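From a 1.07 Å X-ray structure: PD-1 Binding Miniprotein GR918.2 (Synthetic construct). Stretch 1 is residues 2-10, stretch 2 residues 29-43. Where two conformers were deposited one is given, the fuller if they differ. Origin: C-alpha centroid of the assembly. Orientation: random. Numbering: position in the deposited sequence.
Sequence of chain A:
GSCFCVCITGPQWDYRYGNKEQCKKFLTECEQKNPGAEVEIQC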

# COMPACT_ATOMS: atom_id res chain seq x y z
N SER A 2 -4.07 6.92 12.84
CA SER A 2 -2.92 6.58 12.01
C SER A 2 -3.17 5.27 11.27
O SER A 2 -3.69 4.31 11.84
CB SER A 2 -1.64 6.48 12.84
N CYS A 3 -2.78 5.21 10.01
CA CYS A 3 -3.10 4.07 9.17
C CYS A 3 -1.85 3.25 8.87
O CYS A 3 -0.73 3.75 8.94
CB CYS A 3 -3.71 4.53 7.85
SG CYS A 3 -5.18 5.52 8.01
N PHE A 4 -2.10 2.00 8.52
CA PHE A 4 -1.09 1.05 8.07
C PHE A 4 -1.52 0.51 6.72
O PHE A 4 -2.68 0.12 6.56
CB PHE A 4 -0.99 -0.09 9.09
CG PHE A 4 -0.17 -1.29 8.64
CD1 PHE A 4 1.20 -1.22 8.50
CD2 PHE A 4 -0.79 -2.52 8.43
CE1 PHE A 4 1.94 -2.34 8.14
CE2 PHE A 4 -0.05 -3.64 8.05
CZ PHE A 4 1.31 -3.54 7.92
N CYS A 5 -0.62 0.51 5.75
CA CYS A 5 -0.96 0.01 4.44
C CYS A 5 0.20 -0.77 3.86
O CYS A 5 1.37 -0.60 4.24
CB CYS A 5 -1.47 1.13 3.51
SG CYS A 5 -0.48 2.63 3.51
N VAL A 6 -0.14 -1.67 2.94
CA VAL A 6 0.74 -2.74 2.49
C VAL A 6 0.61 -2.90 0.98
O VAL A 6 -0.50 -2.87 0.44
CB VAL A 6 0.36 -4.07 3.17
CG1 VAL A 6 1.27 -5.20 2.75
CG2 VAL A 6 0.34 -3.97 4.67
N CYS A 7 1.74 -3.16 0.32
CA CYS A 7 1.81 -3.47 -1.11
C CYS A 7 2.84 -4.58 -1.27
O CYS A 7 4.04 -4.31 -1.21
CB CYS A 7 2.22 -2.23 -1.89
SG CYS A 7 2.30 -2.42 -3.69
N ILE A 8 2.38 -5.81 -1.48
CA ILE A 8 3.25 -6.99 -1.59
C ILE A 8 3.33 -7.39 -3.04
O ILE A 8 2.31 -7.68 -3.66
CB ILE A 8 2.71 -8.17 -0.77
CG1 ILE A 8 2.48 -7.80 0.70
CG2 ILE A 8 3.60 -9.40 -0.91
CD1 ILE A 8 3.64 -7.24 1.38
N THR A 9 4.55 -7.47 -3.58
CA THR A 9 4.79 -7.97 -4.93
C THR A 9 5.85 -9.06 -4.83
O THR A 9 7.06 -8.82 -4.88
CB THR A 9 5.22 -6.89 -5.88
OG1 THR A 9 6.33 -6.21 -5.33
CG2 THR A 9 4.11 -5.93 -6.09
N GLY A 10 5.39 -10.30 -4.72
CA GLY A 10 6.30 -11.40 -4.59
C GLY A 10 7.23 -11.21 -3.40
O GLY A 10 6.78 -11.00 -2.28
N GLU A 29 -0.59 4.28 -5.92
CA GLU A 29 0.71 4.03 -6.53
C GLU A 29 0.96 2.54 -6.67
O GLU A 29 1.47 2.09 -7.70
CB GLU A 29 1.81 4.66 -5.69
CG GLU A 29 1.81 6.16 -5.68
N CYS A 30 0.61 1.77 -5.64
CA CYS A 30 0.77 0.33 -5.71
C CYS A 30 0.03 -0.24 -6.91
O CYS A 30 0.57 -1.06 -7.65
CB CYS A 30 0.28 -0.28 -4.40
SG CYS A 30 0.37 -2.07 -4.28
N GLU A 31 -1.20 0.22 -7.12
CA GLU A 31 -2.03 -0.32 -8.19
C GLU A 31 -1.49 0.09 -9.56
O GLU A 31 -1.51 -0.71 -10.51
CB GLU A 31 -3.48 0.12 -7.98
CG GLU A 31 -4.07 -0.45 -6.67
CD GLU A 31 -5.36 0.24 -6.20
OE1 GLU A 31 -5.65 1.39 -6.59
OE2 GLU A 31 -6.09 -0.38 -5.39
N GLN A 32 -1.00 1.32 -9.69
CA GLN A 32 -0.47 1.76 -10.97
C GLN A 32 0.79 1.00 -11.34
O GLN A 32 1.00 0.68 -12.52
CB GLN A 32 -0.16 3.25 -10.91
CG GLN A 32 -1.38 4.11 -10.97
CD GLN A 32 -1.07 5.56 -10.75
OE1 GLN A 32 0.10 5.96 -10.65
NE2 GLN A 32 -2.12 6.38 -10.64
N LYS A 33 1.66 0.75 -10.37
CA LYS A 33 2.92 0.07 -10.62
C LYS A 33 2.77 -1.44 -10.62
O LYS A 33 3.51 -2.14 -11.34
CB LYS A 33 3.94 0.45 -9.55
CG LYS A 33 4.44 1.89 -9.59
CD LYS A 33 5.51 2.13 -8.54
N ASN A 34 1.85 -1.96 -9.83
CA ASN A 34 1.81 -3.38 -9.48
C ASN A 34 0.37 -3.88 -9.53
O ASN A 34 -0.25 -4.09 -8.48
CB ASN A 34 2.38 -3.59 -8.08
CG ASN A 34 3.72 -2.92 -7.88
OD1 ASN A 34 4.72 -3.33 -8.49
ND2 ASN A 34 3.77 -1.91 -7.02
N PRO A 35 -0.17 -4.12 -10.73
CA PRO A 35 -1.58 -4.55 -10.85
C PRO A 35 -1.92 -5.82 -10.09
O PRO A 35 -3.10 -6.05 -9.78
CB PRO A 35 -1.75 -4.77 -12.36
CG PRO A 35 -0.71 -3.97 -13.01
CD PRO A 35 0.45 -3.89 -12.04
N GLY A 36 -0.95 -6.67 -9.82
CA GLY A 36 -1.19 -7.92 -9.15
C GLY A 36 -0.87 -7.93 -7.67
O GLY A 36 -0.89 -9.01 -7.06
N ALA A 37 -0.59 -6.78 -7.06
CA ALA A 37 -0.11 -6.76 -5.69
C ALA A 37 -1.16 -7.26 -4.71
O ALA A 37 -2.36 -7.08 -4.92
CB ALA A 37 0.27 -5.34 -5.29
N GLU A 38 -0.69 -7.82 -3.60
CA GLU A 38 -1.54 -8.01 -2.44
C GLU A 38 -1.48 -6.74 -1.61
O GLU A 38 -0.41 -6.12 -1.46
CB GLU A 38 -1.09 -9.22 -1.62
CG GLU A 38 -1.13 -10.54 -2.38
CD GLU A 38 -2.53 -11.06 -2.65
OE1 GLU A 38 -3.49 -10.72 -1.93
OE2 GLU A 38 -2.67 -11.83 -3.62
N VAL A 39 -2.63 -6.30 -1.11
CA VAL A 39 -2.73 -4.98 -0.50
C VAL A 39 -3.49 -5.05 0.82
O VAL A 39 -4.28 -5.97 1.06
CB VAL A 39 -3.38 -3.94 -1.43
CG1 VAL A 39 -2.58 -3.79 -2.70
CG2 VAL A 39 -4.83 -4.30 -1.74
N GLU A 40 -3.32 -4.01 1.62
CA GLU A 40 -4.05 -3.83 2.86
C GLU A 40 -4.07 -2.34 3.20
O GLU A 40 -3.10 -1.64 2.92
CB GLU A 40 -3.37 -4.57 4.02
CG GLU A 40 -4.10 -4.47 5.34
CD GLU A 40 -3.60 -5.50 6.33
OE1 GLU A 40 -3.48 -6.68 5.95
OE2 GLU A 40 -3.30 -5.13 7.48
N ILE A 41 -5.19 -1.87 3.75
CA ILE A 41 -5.26 -0.61 4.49
C ILE A 41 -6.04 -0.88 5.75
O ILE A 41 -7.14 -1.45 5.70
CB ILE A 41 -5.98 0.54 3.76
CG1 ILE A 41 -5.23 0.95 2.50
CG2 ILE A 41 -6.09 1.75 4.70
CD1 ILE A 41 -5.93 2.03 1.69
N GLN A 42 -5.53 -0.39 6.87
CA GLN A 42 -6.27 -0.39 8.12
C GLN A 42 -5.94 0.89 8.87
O GLN A 42 -4.77 1.23 9.03
CB GLN A 42 -5.91 -1.61 8.97
CG GLN A 42 -4.49 -1.62 9.47
N CYS A 43 -6.97 1.57 9.35
CA CYS A 43 -6.80 2.82 10.09
C CYS A 43 -7.45 2.74 11.46
O CYS A 43 -8.00 1.70 11.83
CB CYS A 43 -7.40 3.98 9.32
SG CYS A 43 -6.71 4.22 7.70
OXT CYS A 43 -7.44 3.71 12.21

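The two stretches are joined by an antiparallel pair of β-strands, residues 3-9 and 38-42, whose N-to-C directions lie 178° apart, and by two disulfides; the contact buries 678 Å². Six backbone hydrogen bonds, arranged as three reciprocal pairs, satisfy the inward-facing amides and carbonyls. Phe 4 N donates to Gln 42 O (2.8 Å, 167°) and Gln 42 N returns the bond to Phe 4 O (2.9 Å). At the centre, Val 6 N donates to Glu 40 O at 3.0 Å, whereas the reciprocal bond from Glu 40 N to Val 6 O is the longest of the set at 3.3 Å. Ile 8 N to Glu 38 O (2.8 Å, 171°) and Glu 38 N to Ile 8 O (3.0 Å) complete the ladder. The same carbonyls also receive CA-H...O contacts: Cys 5 CA lies 3.1 Å from Glu 40 O, and Val 39 CA 3.2 Å from Val 6 O. Each of the six acceptors is thus approached by both an amide and a CA of the other stretch.

Side chains alternate across the sheet. Phe 4, Val 6 and Ile 8 share one face with Gln 42, Glu 40 and Glu 38. Val 6 is buried in the middle of its strand, where a β-branched apolar residue suits both strand geometry and burial. Here the aliphatic parts of the polar residues serve the packing: Val 6 CG2 meets Glu 40 CB at 3.8 Å, and Phe 4 CB meets Gln 42 CG at 3.8 Å. The extended Glu 40 side chain, t at chi1 and chi2, brings OE2 to 3.6 Å from Phe 4 CE2, at the ring edge. Ile 8 CB and Glu 38 CB approach to 4.0 Å, but the side-chain ends lead away.

The other face carries Cys 5, Cys 7, Val 39 and Ile 41. Cys 5, buried and bonded covalently to a group elsewhere in the structure, packs its CB against Ile 41 CG1 at 3.9 Å. The buried Cys 7, in the t rotamer, directs its SG to the helix, where it bonds Cys 30 SG at 2.0 Å (chi3 84°). Ala 37 CB lies 3.9 Å from Cys 7 SG, its small methyl fitting beside the disulfide.

Asn 34, the first residue to leave helical geometry, starts a type I turn closed by Ala 37 N donating to Asn 34 O (3.1 Å). Asn 34 N donates to Cys 30 O (2.7 Å), which also accepts a weak bond from Asn 34 ND2 (3.4 Å). Thr 9 CG2 covers Asn 34 CG at 3.5 Å. At the opposite end of the ladder, the buried Cys 3 bonds its SG to Cys 43 SG at 2.0 Å (chi3 107°), tying the C-terminal residue to the first strand.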